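Local coordinates for macrolide export ATP-binding/permease protein MacB (Actinobacillus actinomycetemcomitans, PDB 3FTJ) that probably forms part of the MacAB-TdeA tripartite efflux system as a non-canonical inner-membrane ABC transporter and probably confers macrolide resistance, represented here by its periplasmic region, at residues A[59-64]-A[68-73]; A[131-136]-A[165-170]. All coordinates share one frame; numbering follows the deposited sequence.

Following the chain from its N terminus, the long strand 49-64 reverses at residues 65-66 and comes back as strand 67-77. Contact 1 closes that hairpin before contact 2 opens. The chain then runs through helix 111-118 and strand 127-130 to the turn at 131-132, which starts segment 131-136. Contact 2 closes a longer excursion, returning helix 160-168 to the start of strand 133-141. The two loops are therefore in series, neither nested nor crossed. Their centres lie about 13 Å apart and both reach the same mixed sheet. Between them, Ile-61 and Asn-131 share a probable backbone hydrogen bond, from Asn-131 N to Ile-61 O at 3.0 Å.

Contact 1 of 2, residues A[59-64]-A[68-73]; sequences SGILVV and SFTSAN
Phe-69 is the side chain to follow across this hairpin: its ring lies alongside the partner strand, with one edge turned to it. Its CB lies 3.7 Å from Leu-62 O, the two residues forming an antiparallel hydrogen-bonded pair, and CG stays beside the same oxygen. With CG beside its own backbone N (chi1 -59°), the ring turns so that Leu-62 O lies in its plane at the edge, 3.4 Å from Phe-69 CD2. Further out, CE2 meets Val-64 CG2 obliquely at 4.1 Å, while outside the hairpin the side chain rests on Ile-117 and Leu-154. That same Leu-62 O also accepts the backbone bond from Phe-69 N (2.8 Å), and Phe-69 O returns the pairing by accepting from Leu-62 N.

One step toward Ser-59 the register slips. Ser-71 and Ala-72 both face Gly-60, a G1 beta bulge, and Ser-71 takes the positive phi (46°) of its first position. Gly-60 keeps a reciprocal pair of bonds with Ala-72: Gly-60 N gives to Ala-72 O at 2.9 Å, and Ala-72 N gives to Gly-60 O. Ser-71 N also comes close to Gly-60 O, but at too poor an angle to bond. The bulge turns a corner in strand 67-77 within the MacB-like periplasmic core domain, and after it Asn-73 makes backbone bonds with Leu-154 and Leu-156.

On the buried face, Leu-62 CB packs on Ala-72 CB at 3.8 Å, and the rest of the leucine reaches Ile-117, Val-128 and Leu-156. Ile-61, Ser-68 and Thr-70 meet on the exposed side, where Ile-61 sets CG2 against Ser-68 OG (3.6 Å), while its CG1 runs alongside Thr-70 CG2. Ser-71 OG points back to bond Thr-70 O, approaching from above the carbonyl plane.

Contact 2 of 2, residues A[131-136]-A[165-170]; sequences NKRPFR and NKITGG
Arg-133 reaches from the start of strand 133-141 to the last turn of helix 160-168, touching Lys-166 and Ile-167. Nearest its backbone, CB and CG slide past Ile-167 CD1, with Arg-133 CG 4.0 Å from that methyl. The arginine side chain crosses the Lys-166 chain at about a right angle, and bends at chi2 (86°) and chi3 (57°) bring the guanidinium to it. Lys-166 CB covers one face of the guanidinium from 3.6 Å above its plane, offset toward the rim.

The polar link to the helix is partly indirect. Arg-133 NH2 makes a weak hydrogen bond to Lys-166 O, long at 3.4 Å, and a water supplies a second path: it accepts from Arg-133 NE at 3.2 Å and donates to Lys-166 O at 3.0 Å. The helix widens here into a pi-type turn over 165-168 and ends with Thr-168; Gly-169, with positive phi, is the first residue to leave helical angles. The start of strand 133-141 thus meets the C-terminal end of helix 160-168 within the periplasmic core domain. Lys-166 carries its amine away to Ser-103 O, while Arg-133 NH1 makes a weak bond to Gln-105 OE1.

Two residues on, Phe-135 is buried, its ring beside the aliphatic part of Arg-133. The ring meets Ile-167 CD1 edge-on, CZ to CD1 4.0 Å, the methyl lying near the ring plane. Thr-162 of the same helix, Val-107 and Val-128 also touch the phenylalanine.

Contact 1 of 2, residues A[59-64]-A[68-73]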
loop_
_atom_site.group_PDB
_atom_site.type_symbol
_atom_site.label_atom_id
_atom_site.label_comp_id
_atom_site.label_asym_id
_atom_site.label_seq_id
_atom_site.Cartn_x
_atom_site.Cartn_y
_atom_site.Cartn_z
ATOM N N SER A 59 -0.211 12.999 3.922
ATOM C CA SER A 59 0.880 13.419 4.788
ATOM C C SER A 59 0.405 14.638 5.556
ATOM O O SER A 59 -0.016 15.626 4.958
ATOM C CB SER A 59 2.097 13.765 3.938
ATOM O OG SER A 59 3.150 14.255 4.734
ATOM N N GLY A 60 0.442 14.569 6.879
ATOM C CA GLY A 60 -0.166 15.615 7.680
ATOM C C GLY A 60 0.431 15.743 9.067
ATOM O O GLY A 60 1.555 15.307 9.310
ATOM N N ILE A 61 -0.333 16.344 9.976
ATOM C CA ILE A 61 0.152 16.634 11.314
ATOM C C ILE A 61 -0.393 15.627 12.302
ATOM O O ILE A 61 -1.605 15.429 12.396
ATOM C CB ILE A 61 -0.213 18.076 11.755
ATOM C CG1 ILE A 61 0.649 19.094 11.013
ATOM C CG2 ILE A 61 0.029 18.263 13.240
ATOM C CD1 ILE A 61 0.409 19.149 9.539
ATOM N N LEU A 62 0.515 14.980 13.024
ATOM C CA LEU A 62 0.146 13.961 13.997
ATOM C C LEU A 62 0.381 14.492 15.400
ATOM O O LEU A 62 1.515 14.820 15.762
ATOM C CB LEU A 62 1.005 12.711 13.787
ATOM C CG LEU A 62 0.537 11.366 14.347
ATOM C CD1 LEU A 62 1.706 10.412 14.463
ATOM C CD2 LEU A 62 -0.102 11.539 15.690
ATOM N N VAL A 63 -0.683 14.575 16.190
ATOM C CA VAL A 63 -0.556 14.939 17.598
ATOM C C VAL A 63 -0.572 13.678 18.469
ATOM O O VAL A 63 -1.410 12.779 18.284
ATOM C CB VAL A 63 -1.683 15.890 18.053
ATOM C CG1 VAL A 63 -1.688 16.025 19.578
ATOM C CG2 VAL A 63 -1.549 17.246 17.378
ATOM N N VAL A 64 0.379 13.597 19.394
ATOM C CA VAL A 64 0.431 12.481 20.327
ATOM C C VAL A 64 0.688 13.034 21.711
ATOM O O VAL A 64 1.777 13.541 21.991
ATOM C CB VAL A 64 1.552 11.510 19.985
ATOM C CG1 VAL A 64 1.492 10.284 20.907
ATOM C CG2 VAL A 64 1.474 11.107 18.507
ATOM N N SER A 68 3.557 17.323 18.768
ATOM C CA SER A 68 3.013 17.520 17.431
ATOM C C SER A 68 4.119 17.260 16.426
ATOM O O SER A 68 5.215 17.813 16.553
ATOM C CB SER A 68 2.476 18.952 17.280
ATOM O OG SER A 68 2.130 19.252 15.930
ATOM N N PHE A 69 3.829 16.412 15.440
ATOM C CA PHE A 69 4.785 16.012 14.415
ATOM C C PHE A 69 4.266 16.404 13.035
ATOM O O PHE A 69 3.079 16.252 12.763
ATOM C CB PHE A 69 4.964 14.485 14.426
ATOM C CG PHE A 69 5.443 13.926 15.735
ATOM C CD1 PHE A 69 6.794 13.709 15.954
ATOM C CD2 PHE A 69 4.545 13.605 16.740
ATOM C CE1 PHE A 69 7.240 13.186 17.157
ATOM C CE2 PHE A 69 4.986 13.081 17.942
ATOM C CZ PHE A 69 6.334 12.873 18.150
ATOM N N THR A 70 5.148 16.880 12.159
ATOM C CA THR A 70 4.769 17.103 10.762
ATOM C C THR A 70 5.225 15.997 9.835
ATOM O O THR A 70 6.084 15.187 10.179
ATOM C CB THR A 70 5.346 18.391 10.171
ATOM O OG1 THR A 70 6.681 18.589 10.653
ATOM C CG2 THR A 70 4.494 19.550 10.538
ATOM N N SER A 71 4.651 16.003 8.638
ATOM C CA SER A 71 4.930 14.995 7.624
ATOM C C SER A 71 4.897 13.584 8.198
ATOM O O SER A 71 5.826 12.795 8.020
ATOM C CB SER A 71 6.249 15.281 6.901
ATOM O OG SER A 71 7.273 15.629 7.816
ATOM N N ALA A 72 3.818 13.286 8.912
ATOM C CA ALA A 72 3.482 11.914 9.235
ATOM C C ALA A 72 2.655 11.408 8.065
ATOM O O ALA A 72 1.706 12.070 7.644
ATOM C CB ALA A 72 2.677 11.848 10.515
ATOM N N ASN A 73 3.029 10.245 7.542
ATOM C CA ASN A 73 2.313 9.609 6.448
ATOM C C ASN A 73 1.319 8.581 6.936
ATOM O O ASN A 73 1.705 7.558 7.507
ATOM C CB ASN A 73 3.301 8.936 5.508
ATOM C CG ASN A 73 4.290 9.909 4.935
ATOM O OD1 ASN A 73 3.906 10.889 4.300
ATOM N ND2 ASN A 73 5.577 9.662 5.174
#

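Contact 2 of 2, residues A[131-136]-A[165-170]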
loop_
_atom_site.group_PDB
_atom_site.type_symbol
_atom_site.label_atom_id
_atom_site.label_comp_id
_atom_site.label_asym_id
_atom_site.label_seq_id
_atom_site.Cartn_x
_atom_site.Cartn_y
_atom_site.Cartn_z
ATOM N N ASN A 131 -4.429 14.991 11.520
ATOM C CA ASN A 131 -5.264 16.086 11.024
ATOM C C ASN A 131 -6.610 16.162 11.752
ATOM O O ASN A 131 -7.675 16.240 11.119
ATOM C CB ASN A 131 -5.471 15.977 9.507
ATOM C CG ASN A 131 -4.269 16.489 8.711
ATOM O OD1 ASN A 131 -4.262 16.441 7.481
ATOM N ND2 ASN A 131 -3.254 16.986 9.413
ATOM N N LYS A 132 -6.540 16.106 13.082
ATOM C CA LYS A 132 -7.699 16.253 13.970
ATOM C C LYS A 132 -8.513 14.971 14.207
ATOM O O LYS A 132 -9.413 14.960 15.040
ATOM C CB LYS A 132 -8.618 17.380 13.492
ATOM C CG LYS A 132 -7.955 18.746 13.485
ATOM C CD LYS A 132 -8.901 19.792 12.932
ATOM C CE LYS A 132 -10.034 20.068 13.894
ATOM N NZ LYS A 132 -10.890 21.175 13.387
ATOM N N ARG A 133 -8.195 13.904 13.481
ATOM C CA ARG A 133 -8.937 12.652 13.601
ATOM C C ARG A 133 -8.182 11.643 14.474
ATOM O O ARG A 133 -7.052 11.283 14.166
ATOM C CB ARG A 133 -9.199 12.071 12.208
ATOM C CG ARG A 133 -9.688 10.632 12.208
ATOM C CD ARG A 133 -11.181 10.567 12.368
ATOM N NE ARG A 133 -11.854 11.334 11.323
ATOM C CZ ARG A 133 -13.173 11.441 11.213
ATOM N NH1 ARG A 133 -13.960 10.823 12.084
ATOM N NH2 ARG A 133 -13.706 12.157 10.237
ATOM N N PRO A 134 -8.805 11.188 15.575
ATOM C CA PRO A 134 -8.153 10.259 16.502
ATOM C C PRO A 134 -8.144 8.802 16.035
ATOM O O PRO A 134 -9.183 8.278 15.635
ATOM C CB PRO A 134 -9.012 10.408 17.761
ATOM C CG PRO A 134 -10.363 10.604 17.211
ATOM C CD PRO A 134 -10.099 11.637 16.115
ATOM N N PHE A 135 -6.977 8.169 16.107
ATOM C CA PHE A 135 -6.806 6.750 15.809
ATOM C C PHE A 135 -6.177 6.058 17.002
ATOM O O PHE A 135 -5.285 6.618 17.650
ATOM C CB PHE A 135 -5.862 6.553 14.621
ATOM C CG PHE A 135 -6.444 6.949 13.307
ATOM C CD1 PHE A 135 -6.464 8.276 12.917
ATOM C CD2 PHE A 135 -6.952 5.993 12.445
ATOM C CE1 PHE A 135 -7.002 8.645 11.697
ATOM C CE2 PHE A 135 -7.477 6.356 11.216
ATOM C CZ PHE A 135 -7.507 7.684 10.845
ATOM N N ARG A 136 -6.618 4.833 17.275
ATOM C CA ARG A 136 -6.039 4.039 18.357
ATOM C C ARG A 136 -4.950 3.095 17.841
ATOM O O ARG A 136 -5.172 2.342 16.895
ATOM C CB ARG A 136 -7.135 3.253 19.083
ATOM C CG ARG A 136 -6.616 2.252 20.089
ATOM C CD ARG A 136 -7.756 1.685 20.930
ATOM N NE ARG A 136 -8.815 1.103 20.107
ATOM C CZ ARG A 136 -8.807 -0.147 19.655
ATOM N NH1 ARG A 136 -7.788 -0.946 19.945
ATOM N NH2 ARG A 136 -9.813 -0.603 18.916
ATOM N N ASN A 165 -13.021 6.872 3.871
ATOM C CA ASN A 165 -14.302 7.319 4.409
ATOM C C ASN A 165 -14.162 8.566 5.289
ATOM O O ASN A 165 -15.014 9.445 5.261
ATOM C CB ASN A 165 -14.997 6.185 5.179
ATOM C CG ASN A 165 -15.542 5.084 4.261
ATOM O OD1 ASN A 165 -15.857 5.326 3.095
ATOM N ND2 ASN A 165 -15.669 3.869 4.799
ATOM N N LYS A 166 -13.075 8.648 6.048
ATOM C CA LYS A 166 -12.940 9.671 7.083
ATOM C C LYS A 166 -11.881 10.738 6.807
ATOM O O LYS A 166 -11.946 11.835 7.362
ATOM C CB LYS A 166 -12.679 9.012 8.444
ATOM C CG LYS A 166 -13.848 8.161 8.950
ATOM C CD LYS A 166 -13.430 7.278 10.122
ATOM C CE LYS A 166 -14.635 6.643 10.819
ATOM N NZ LYS A 166 -15.153 5.452 10.092
ATOM N N ILE A 167 -10.906 10.429 5.963
ATOM C CA ILE A 167 -9.810 11.367 5.721
ATOM C C ILE A 167 -9.860 12.016 4.336
ATOM O O ILE A 167 -10.081 13.221 4.212
ATOM C CB ILE A 167 -8.425 10.691 5.880
ATOM C CG1 ILE A 167 -8.329 9.928 7.207
ATOM C CG2 ILE A 167 -7.324 11.725 5.785
ATOM C CD1 ILE A 167 -8.306 10.814 8.421
ATOM N N THR A 168 -9.636 11.218 3.295
ATOM C CA THR A 168 -9.494 11.756 1.946
ATOM C C THR A 168 -10.825 11.925 1.239
ATOM O O THR A 168 -10.965 12.795 0.379
ATOM C CB THR A 168 -8.606 10.850 1.067
ATOM O OG1 THR A 168 -9.348 9.686 0.679
ATOM C CG2 THR A 168 -7.353 10.430 1.825
ATOM N N GLY A 169 -11.796 11.091 1.594
ATOM C CA GLY A 169 -13.051 11.017 0.863
ATOM C C GLY A 169 -12.903 10.209 -0.421
ATOM O O GLY A 169 -11.788 9.925 -0.856
ATOM N N GLY A 170 -14.024 9.827 -1.021
ATOM C CA GLY A 170 -14.001 9.155 -2.306
ATOM C C GLY A 170 -13.712 7.664 -2.227
ATOM O O GLY A 170 -13.671 7.091 -1.142
HETATM O O HOH W 1 -10.961 13.782 9.406
#